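Local coordinates for ferritin like protein (Caulobacter vibrioides, PDB 3HL1) that is of unknown function but belongs to the ferritin-like family of helical proteins and probably binds metal, at residues A[20-24]-A[83-87]; A[86-92]-A[139-144]; A[131-135]-A[146-150]. One frame throughout, in Å; residues are numbered along the deposited sequence.

Contact 1: residues A[20-24]-A[83-87]; sequences DLELW and AVPHI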
loop_
_atom_site.group_PDB
_atom_site.type_symbol
_atom_site.label_atom_id
_atom_site.label_comp_id
_atom_site.label_asym_id
_atom_site.label_seq_id
_atom_site.Cartn_x
_atom_site.Cartn_y
_atom_site.Cartn_z
ATOM N N ASP A 20 -2.204 5.245 -4.673
ATOM C CA ASP A 20 -1.829 6.124 -3.540
ATOM C C ASP A 20 -2.032 5.405 -2.213
ATOM O O ASP A 20 -1.207 5.510 -1.298
ATOM C CB ASP A 20 -2.639 7.399 -3.535
ATOM C CG ASP A 20 -2.251 8.374 -4.659
ATOM O OD1 ASP A 20 -1.280 8.164 -5.362
ATOM O OD2 ASP A 20 -3.052 9.297 -4.816
ATOM N N LEU A 21 -3.109 4.629 -2.119
ATOM C CA LEU A 21 -3.405 3.921 -0.879
ATOM C C LEU A 21 -2.405 2.813 -0.689
ATOM O O LEU A 21 -1.813 2.671 0.395
ATOM C CB LEU A 21 -4.839 3.372 -0.874
ATOM C CG LEU A 21 -5.265 2.529 0.374
ATOM C CD1 LEU A 21 -5.015 3.185 1.716
ATOM C CD2 LEU A 21 -6.726 2.232 0.276
ATOM N N GLU A 22 -2.120 2.044 -1.748
ATOM C CA GLU A 22 -1.123 0.943 -1.616
ATOM C C GLU A 22 0.234 1.526 -1.194
ATOM O O GLU A 22 0.919 1.006 -0.327
ATOM C CB GLU A 22 -0.957 0.115 -2.929
ATOM C CG GLU A 22 -2.248 -0.572 -3.394
ATOM C CD GLU A 22 -2.726 -1.760 -2.533
ATOM O OE1 GLU A 22 -1.895 -2.331 -1.805
ATOM O OE2 GLU A 22 -3.923 -2.151 -2.691
ATOM N N LEU A 23 0.638 2.601 -1.848
ATOM C CA LEU A 23 1.915 3.251 -1.534
ATOM C C LEU A 23 1.943 3.758 -0.080
ATOM O O LEU A 23 2.963 3.621 0.642
ATOM C CB LEU A 23 2.145 4.443 -2.480
ATOM C CG LEU A 23 3.526 5.127 -2.273
ATOM C CD1 LEU A 23 4.662 4.121 -2.457
ATOM C CD2 LEU A 23 3.754 6.312 -3.172
ATOM N N TRP A 24 0.847 4.397 0.345
ATOM C CA TRP A 24 0.740 4.875 1.719
ATOM C C TRP A 24 1.068 3.786 2.758
ATOM O O TRP A 24 1.729 4.071 3.730
ATOM C CB TRP A 24 -0.624 5.508 1.974
ATOM C CG TRP A 24 -0.797 6.105 3.292
ATOM C CD1 TRP A 24 -0.704 7.418 3.606
ATOM C CD2 TRP A 24 -1.220 5.444 4.472
ATOM N NE1 TRP A 24 -0.924 7.607 4.926
ATOM C CE2 TRP A 24 -1.276 6.417 5.489
ATOM C CE3 TRP A 24 -1.505 4.102 4.793
ATOM C CZ2 TRP A 24 -1.626 6.113 6.796
ATOM C CZ3 TRP A 24 -1.862 3.799 6.106
ATOM C CH2 TRP A 24 -1.910 4.793 7.087
ATOM N N ALA A 83 -5.754 10.176 9.176
ATOM C CA ALA A 83 -6.122 10.168 7.767
ATOM C C ALA A 83 -5.418 9.044 6.964
ATOM O O ALA A 83 -4.197 9.066 6.774
ATOM C CB ALA A 83 -5.825 11.537 7.159
ATOM N N VAL A 84 -6.222 8.063 6.523
ATOM C CA VAL A 84 -5.824 6.984 5.635
ATOM C C VAL A 84 -6.414 7.302 4.253
ATOM O O VAL A 84 -7.615 7.566 4.148
ATOM C CB VAL A 84 -6.344 5.616 6.166
ATOM C CG1 VAL A 84 -5.965 4.458 5.200
ATOM C CG2 VAL A 84 -5.778 5.345 7.569
ATOM N N PRO A 85 -5.590 7.312 3.192
ATOM C CA PRO A 85 -6.132 7.660 1.857
ATOM C C PRO A 85 -7.356 6.843 1.439
ATOM O O PRO A 85 -7.293 5.622 1.370
ATOM C CB PRO A 85 -4.939 7.427 0.907
ATOM C CG PRO A 85 -3.703 7.657 1.821
ATOM C CD PRO A 85 -4.133 7.106 3.164
ATOM N N HIS A 86 -8.485 7.524 1.228
ATOM C CA HIS A 86 -9.671 6.926 0.563
ATOM C C HIS A 86 -10.467 5.943 1.429
ATOM O O HIS A 86 -11.295 5.207 0.920
ATOM C CB HIS A 86 -9.285 6.325 -0.827
ATOM C CG HIS A 86 -8.678 7.341 -1.766
ATOM N ND1 HIS A 86 -9.393 8.397 -2.270
ATOM C CD2 HIS A 86 -7.410 7.510 -2.209
ATOM C CE1 HIS A 86 -8.599 9.168 -2.993
ATOM N NE2 HIS A 86 -7.391 8.643 -2.984
ATOM N N ILE A 87 -10.180 5.930 2.731
ATOM C CA ILE A 87 -10.856 5.046 3.687
ATOM C C ILE A 87 -11.535 5.880 4.777
ATOM O O ILE A 87 -10.936 6.769 5.358
ATOM C CB ILE A 87 -9.926 4.018 4.350
ATOM C CG1 ILE A 87 -9.258 3.126 3.288
ATOM C CG2 ILE A 87 -10.719 3.157 5.370
ATOM C CD1 ILE A 87 -10.241 2.343 2.389
HETATM O O HOH W 1 -5.558 9.758 -4.751
#
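Trp-24 lays one face of its indole over the ring of Pro-85. The contact is a CH-pi interaction: Pro-85 CD stands 3.4 Å from the centroid of the five-membered ring of Trp-24, only 8° off the ring normal. The proline side chain runs across the indole at about a right angle and touches it with CD and CG. Val-84 CG1 lies over the same face, further out, while Val-84 CG2 touches Trp-24 CH2 at 3.9 Å. The indole is turned to the loop because Trp-24 CG lies anti to the backbone N (chi1 -176°). Its NE1 bonds the loop directly, at Glu-78 O. One turn earlier on helix 8-35, Leu-21 fills the space beside the proline. Its CD1 sits 3.4 Å from Pro-85 O, a methyl against a carbonyl, and 3.8 Å from Val-84 CG1. Its CD2 meets Ile-87 CG1 at 4.0 Å. The loop bends here in a type II beta turn from Val-84 to Ile-87. At the polar margin, water 1 donates a short bond to Asp-20 OD2 and also bonds His-86 NE2, in the plane of the imidazole. Direct contact is mostly apolar, and between 20-24 and 83-87 the polar link is water-mediated.

Contact 2: residues A[86-92]-A[139-144]; sequences HIDFDLD and TDYGSI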
loop_
_atom_site.group_PDB
_atom_site.type_symbol
_atom_site.label_atom_id
_atom_site.label_comp_id
_atom_site.label_asym_id
_atom_site.label_seq_id
_atom_site.Cartn_x
_atom_site.Cartn_y
_atom_site.Cartn_z
ATOM N N HIS A 86 -8.485 7.524 1.228
ATOM C CA HIS A 86 -9.671 6.926 0.563
ATOM C C HIS A 86 -10.467 5.943 1.429
ATOM O O HIS A 86 -11.295 5.207 0.920
ATOM C CB HIS A 86 -9.285 6.325 -0.827
ATOM C CG HIS A 86 -8.678 7.341 -1.766
ATOM N ND1 HIS A 86 -9.393 8.397 -2.270
ATOM C CD2 HIS A 86 -7.410 7.510 -2.209
ATOM C CE1 HIS A 86 -8.599 9.168 -2.993
ATOM N NE2 HIS A 86 -7.391 8.643 -2.984
ATOM N N ILE A 87 -10.180 5.930 2.731
ATOM C CA ILE A 87 -10.856 5.046 3.687
ATOM C C ILE A 87 -11.535 5.880 4.777
ATOM O O ILE A 87 -10.936 6.769 5.358
ATOM C CB ILE A 87 -9.926 4.018 4.350
ATOM C CG1 ILE A 87 -9.258 3.126 3.288
ATOM C CG2 ILE A 87 -10.719 3.157 5.370
ATOM C CD1 ILE A 87 -10.241 2.343 2.389
ATOM N N ASP A 88 -12.814 5.639 4.945
ATOM C CA ASP A 88 -13.634 6.238 6.035
ATOM C C ASP A 88 -14.298 5.137 6.851
ATOM O O ASP A 88 -15.277 4.532 6.426
ATOM C CB ASP A 88 -14.721 7.104 5.398
ATOM C CG ASP A 88 -15.547 7.893 6.419
ATOM O OD1 ASP A 88 -15.285 7.807 7.655
ATOM O OD2 ASP A 88 -16.483 8.582 5.953
ATOM N N PHE A 89 -13.791 4.894 8.051
ATOM C CA PHE A 89 -14.296 3.799 8.878
ATOM C C PHE A 89 -15.701 4.097 9.424
ATOM O O PHE A 89 -16.400 3.187 9.849
ATOM C CB PHE A 89 -13.298 3.459 9.991
ATOM C CG PHE A 89 -11.963 2.995 9.457
ATOM C CD1 PHE A 89 -11.876 1.852 8.704
ATOM C CD2 PHE A 89 -10.815 3.733 9.674
ATOM C CE1 PHE A 89 -10.659 1.418 8.194
ATOM C CE2 PHE A 89 -9.578 3.333 9.147
ATOM C CZ PHE A 89 -9.501 2.166 8.395
ATOM N N ASP A 90 -16.081 5.372 9.369
ATOM C CA ASP A 90 -17.396 5.850 9.807
ATOM C C ASP A 90 -18.444 5.267 8.899
ATOM O O ASP A 90 -19.615 5.290 9.215
ATOM C CB ASP A 90 -17.546 7.375 9.700
ATOM C CG ASP A 90 -16.709 8.148 10.703
ATOM O OD1 ASP A 90 -16.262 7.578 11.721
ATOM O OD2 ASP A 90 -16.528 9.366 10.464
ATOM N N LEU A 91 -18.042 4.793 7.727
ATOM C CA LEU A 91 -18.992 4.159 6.824
ATOM C C LEU A 91 -19.391 2.746 7.264
ATOM O O LEU A 91 -20.356 2.180 6.764
ATOM C CB LEU A 91 -18.454 4.122 5.396
ATOM C CG LEU A 91 -18.178 5.470 4.724
ATOM C CD1 LEU A 91 -17.486 5.282 3.415
ATOM C CD2 LEU A 91 -19.509 6.216 4.514
ATOM N N ASP A 92 -18.616 2.157 8.158
ATOM C CA ASP A 92 -18.761 0.757 8.494
ATOM C C ASP A 92 -19.566 0.591 9.782
ATOM O O ASP A 92 -19.525 1.439 10.651
ATOM C CB ASP A 92 -17.369 0.139 8.709
ATOM C CG ASP A 92 -16.479 0.245 7.494
ATOM O OD1 ASP A 92 -17.048 0.244 6.381
ATOM O OD2 ASP A 92 -15.233 0.336 7.649
ATOM N N THR A 139 -15.088 8.876 -3.348
ATOM C CA THR A 139 -13.670 8.938 -3.073
ATOM C C THR A 139 -13.265 8.157 -1.805
ATOM O O THR A 139 -12.103 7.784 -1.687
ATOM C CB THR A 139 -13.143 10.417 -2.960
ATOM O OG1 THR A 139 -11.760 10.386 -2.556
ATOM C CG2 THR A 139 -13.928 11.204 -1.950
ATOM N N ASP A 140 -14.199 7.960 -0.871
ATOM C CA ASP A 140 -13.956 7.266 0.371
ATOM C C ASP A 140 -14.800 6.013 0.472
ATOM O O ASP A 140 -16.011 5.988 0.165
ATOM C CB ASP A 140 -14.245 8.152 1.575
ATOM C CG ASP A 140 -13.227 9.273 1.765
ATOM O OD1 ASP A 140 -12.043 9.053 1.554
ATOM O OD2 ASP A 140 -13.615 10.368 2.234
ATOM N N TYR A 141 -14.156 4.957 0.944
ATOM C CA TYR A 141 -14.803 3.672 1.080
ATOM C C TYR A 141 -14.596 3.126 2.507
ATOM O O TYR A 141 -13.737 3.584 3.246
ATOM C CB TYR A 141 -14.216 2.718 0.003
ATOM C CG TYR A 141 -14.391 3.164 -1.436
ATOM C CD1 TYR A 141 -13.447 3.974 -2.084
ATOM C CD2 TYR A 141 -15.500 2.777 -2.156
ATOM C CE1 TYR A 141 -13.636 4.384 -3.373
ATOM C CE2 TYR A 141 -15.684 3.161 -3.465
ATOM C CZ TYR A 141 -14.755 3.969 -4.073
ATOM O OH TYR A 141 -15.007 4.337 -5.383
ATOM N N GLY A 142 -15.379 2.114 2.882
ATOM C CA GLY A 142 -15.274 1.533 4.217
ATOM C C GLY A 142 -14.164 0.520 4.406
ATOM O O GLY A 142 -13.863 0.128 5.516
ATOM N N SER A 143 -13.569 0.087 3.292
ATOM C CA SER A 143 -12.510 -0.933 3.282
ATOM C C SER A 143 -11.800 -0.896 1.927
ATOM O O SER A 143 -12.343 -0.374 0.973
ATOM C CB SER A 143 -13.112 -2.339 3.437
ATOM O OG SER A 143 -14.059 -2.649 2.393
ATOM N N ILE A 144 -10.633 -1.525 1.850
ATOM C CA ILE A 144 -9.892 -1.634 0.614
ATOM C C ILE A 144 -10.650 -2.494 -0.361
ATOM O O ILE A 144 -10.710 -2.181 -1.541
ATOM C CB ILE A 144 -8.469 -2.220 0.848
ATOM C CG1 ILE A 144 -7.642 -1.216 1.636
ATOM C CG2 ILE A 144 -7.829 -2.554 -0.483
ATOM C CD1 ILE A 144 -6.214 -1.725 1.996
#
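His-86 points ND1 at the backbone of Thr-139 and donates to Thr-139 O at 2.8 Å. The oxygen lies near the plane of the imidazole, 9° out of it, and the N-H...O angle is 147°. His-86 CG stands anti to its own carbonyl carbon (chi1 -58°), which brings the ring across the threonine. Thr-139 OG1 adds a weak bond to the same nitrogen at 3.1 Å. Two backbone bonds follow. Tyr-141 N donates to His-86 O at 2.9 Å, from above the carbonyl plane, and Asp-88 N donates to Tyr-141 O at 2.8 Å. Between them Ile-87 CA also approaches Tyr-141 O. Asp-88 OD1 is used inside its own loop, where it accepts from Asp-90 N in an Asx turn. Further on, Asp-92 OD2 is 2.5 Å from Gly-142 O. Gly-142 N donates to Glu-146 OE1. Leu-91 CD1 lies against the backbone from Asp-140 O to Gly-142 N, and Ile-87 CD1 reaches Ser-143 C. Ser-143, the N-cap, accepts from Glu-146 N through OG. The pattern is that of a single beta bridge, Ile-87 with Tyr-141, joining the loop after helix 42-67 to the one leading into helix 144-157 in a ferritin-like helical fold.

Contact 3: residues A[131-135]-A[146-150]; sequences EPDLA and EFYDA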
loop_
_atom_site.group_PDB
_atom_site.type_symbol
_atom_site.label_atom_id
_atom_site.label_comp_id
_atom_site.label_asym_id
_atom_site.label_seq_id
_atom_site.Cartn_x
_atom_site.Cartn_y
_atom_site.Cartn_z
ATOM N N GLU A 131 -23.313 -2.215 1.611
ATOM C CA GLU A 131 -23.385 -2.349 0.170
ATOM C C GLU A 131 -22.307 -1.431 -0.442
ATOM O O GLU A 131 -22.264 -0.253 -0.102
ATOM C CB GLU A 131 -24.788 -1.957 -0.326
ATOM C CG GLU A 131 -25.777 -3.112 -0.301
ATOM C CD GLU A 131 -25.357 -4.210 -1.262
ATOM O OE1 GLU A 131 -25.142 -3.903 -2.454
ATOM O OE2 GLU A 131 -25.223 -5.369 -0.826
ATOM N N PRO A 132 -21.438 -1.975 -1.328
ATOM C CA PRO A 132 -20.407 -1.160 -1.964
ATOM C C PRO A 132 -21.034 -0.003 -2.692
ATOM O O PRO A 132 -22.070 -0.191 -3.360
ATOM C CB PRO A 132 -19.752 -2.123 -2.955
ATOM C CG PRO A 132 -20.032 -3.484 -2.384
ATOM C CD PRO A 132 -21.357 -3.387 -1.765
ATOM N N ASP A 133 -20.465 1.183 -2.517
ATOM C CA ASP A 133 -20.955 2.368 -3.197
ATOM C C ASP A 133 -20.229 2.409 -4.532
ATOM O O ASP A 133 -19.001 2.643 -4.593
ATOM C CB ASP A 133 -20.684 3.614 -2.404
ATOM C CG ASP A 133 -21.370 4.812 -2.989
ATOM O OD1 ASP A 133 -21.770 4.769 -4.187
ATOM O OD2 ASP A 133 -21.477 5.799 -2.252
ATOM N N LEU A 134 -20.987 2.147 -5.596
ATOM C CA LEU A 134 -20.414 1.945 -6.927
ATOM C C LEU A 134 -20.406 3.204 -7.796
ATOM O O LEU A 134 -20.012 3.124 -8.984
ATOM C CB LEU A 134 -21.152 0.793 -7.660
ATOM C CG LEU A 134 -21.177 -0.555 -6.908
ATOM C CD1 LEU A 134 -21.984 -1.590 -7.679
ATOM C CD2 LEU A 134 -19.754 -1.048 -6.639
ATOM N N ALA A 135 -20.829 4.336 -7.253
ATOM C CA ALA A 135 -20.878 5.590 -7.998
ATOM C C ALA A 135 -19.411 6.079 -8.324
ATOM O O ALA A 135 -18.500 5.934 -7.502
ATOM C CB ALA A 135 -21.641 6.627 -7.199
ATOM N N GLU A 146 -13.843 -2.832 -0.637
ATOM C CA GLU A 146 -14.929 -2.079 -1.260
ATOM C C GLU A 146 -14.411 -1.170 -2.378
ATOM O O GLU A 146 -15.041 -0.984 -3.445
ATOM C CB GLU A 146 -15.654 -1.213 -0.231
ATOM C CG GLU A 146 -16.889 -0.513 -0.824
ATOM C CD GLU A 146 -17.509 0.573 0.067
ATOM O OE1 GLU A 146 -17.196 0.618 1.270
ATOM O OE2 GLU A 146 -18.337 1.374 -0.460
ATOM N N PHE A 147 -13.299 -0.514 -2.110
ATOM C CA PHE A 147 -12.626 0.299 -3.151
ATOM C C PHE A 147 -12.428 -0.574 -4.415
ATOM O O PHE A 147 -12.797 -0.173 -5.533
ATOM C CB PHE A 147 -11.271 0.788 -2.626
ATOM C CG PHE A 147 -10.626 1.921 -3.471
ATOM C CD1 PHE A 147 -10.656 1.910 -4.850
ATOM C CD2 PHE A 147 -10.002 2.972 -2.852
ATOM C CE1 PHE A 147 -10.100 2.943 -5.591
ATOM C CE2 PHE A 147 -9.446 4.005 -3.599
ATOM C CZ PHE A 147 -9.521 3.982 -4.968
ATOM N N TYR A 148 -11.836 -1.762 -4.262
ATOM C CA TYR A 148 -11.647 -2.649 -5.406
ATOM C C TYR A 148 -12.920 -3.169 -6.044
ATOM O O TYR A 148 -12.927 -3.373 -7.257
ATOM C CB TYR A 148 -10.644 -3.770 -5.124
ATOM C CG TYR A 148 -9.230 -3.240 -5.087
ATOM C CD1 TYR A 148 -8.615 -2.759 -6.252
ATOM C CD2 TYR A 148 -8.510 -3.166 -3.910
ATOM C CE1 TYR A 148 -7.323 -2.248 -6.222
ATOM C CE2 TYR A 148 -7.196 -2.664 -3.886
ATOM C CZ TYR A 148 -6.627 -2.199 -5.056
ATOM O OH TYR A 148 -5.377 -1.681 -5.052
ATOM N N ASP A 149 -13.985 -3.386 -5.262
ATOM C CA ASP A 149 -15.284 -3.669 -5.834
ATOM C C ASP A 149 -15.794 -2.609 -6.821
ATOM O O ASP A 149 -16.344 -2.947 -7.894
ATOM C CB ASP A 149 -16.331 -3.726 -4.724
ATOM C CG ASP A 149 -16.411 -5.058 -4.043
ATOM O OD1 ASP A 149 -15.723 -6.023 -4.426
ATOM O OD2 ASP A 149 -17.223 -5.123 -3.110
ATOM N N ALA A 150 -15.726 -1.344 -6.395
ATOM C CA ALA A 150 -16.085 -0.190 -7.247
ATOM C C ALA A 150 -15.189 -0.170 -8.478
ATOM O O ALA A 150 -15.651 -0.007 -9.615
ATOM C CB ALA A 150 -15.945 1.098 -6.474
#
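Pro-132 rests on the first turns of helix 144-157, between Glu-146 and Asp-149, where a loop of the ferritin-like fold packs along a helix. The tight part lies here. Pro-132 CG comes to 3.3 Å from Asp-149 OD2, and Pro-132 CB is 3.9 Å from Glu-146 CG. Glu-146 reaches the loop as an extended chain, with CG anti to the backbone N (chi1 -174°). Its aliphatic part runs past Pro-132 CA, and the carboxylate ends at the next peptide. Both carboxylate oxygens are engaged: OE1 in a salt bridge with Arg-130, OE2 by the loop. Asp-149 OD1 pairs with Arg-152, which may ease the closeness of OD2 to Glu-125. The looser part is at Leu-134, which is partly exposed. Its CD2 only grazes the helix backbone, 3.8 Å from Ala-150 CA, and Ala-150 CB lies 3.9 Å from Asp-133 O. Glu-131 is exposed. Asp-133 turns its carboxylate back on its own loop, where OD1 accepts from Ala-135 N in an Asx turn. Its backbone faces the helix instead: Asp-133 N donates to Glu-146 OE2 at 3.0 Å, nearly straight at 171°, on the anti side of the carboxylate and 25° out of its plane.

In the fold
Contact 1 joins helix 8-35 to the loop after helix 42-67. Contact 2 continues along that loop and ties it to the loop before helix 144-157, and contact 3 folds an earlier part of the latter back on that helix. Contacts 1 and 2 share His-86 and Ile-87, and their centres are 10 Å apart. Contacts 2 and 3 are also 10 Å apart and alternate along the chain, whereas contact 1 closes before contact 3 opens, about 16 Å away between centres. Contacts 1 and 3 still meet: Glu-22 OE2 and Tyr-148 OH are 2.8 Å apart, a probable hydrogen bond. Together the three contacts connect long loops to helices 8-35 and 144-157 of the ferritin-like domain.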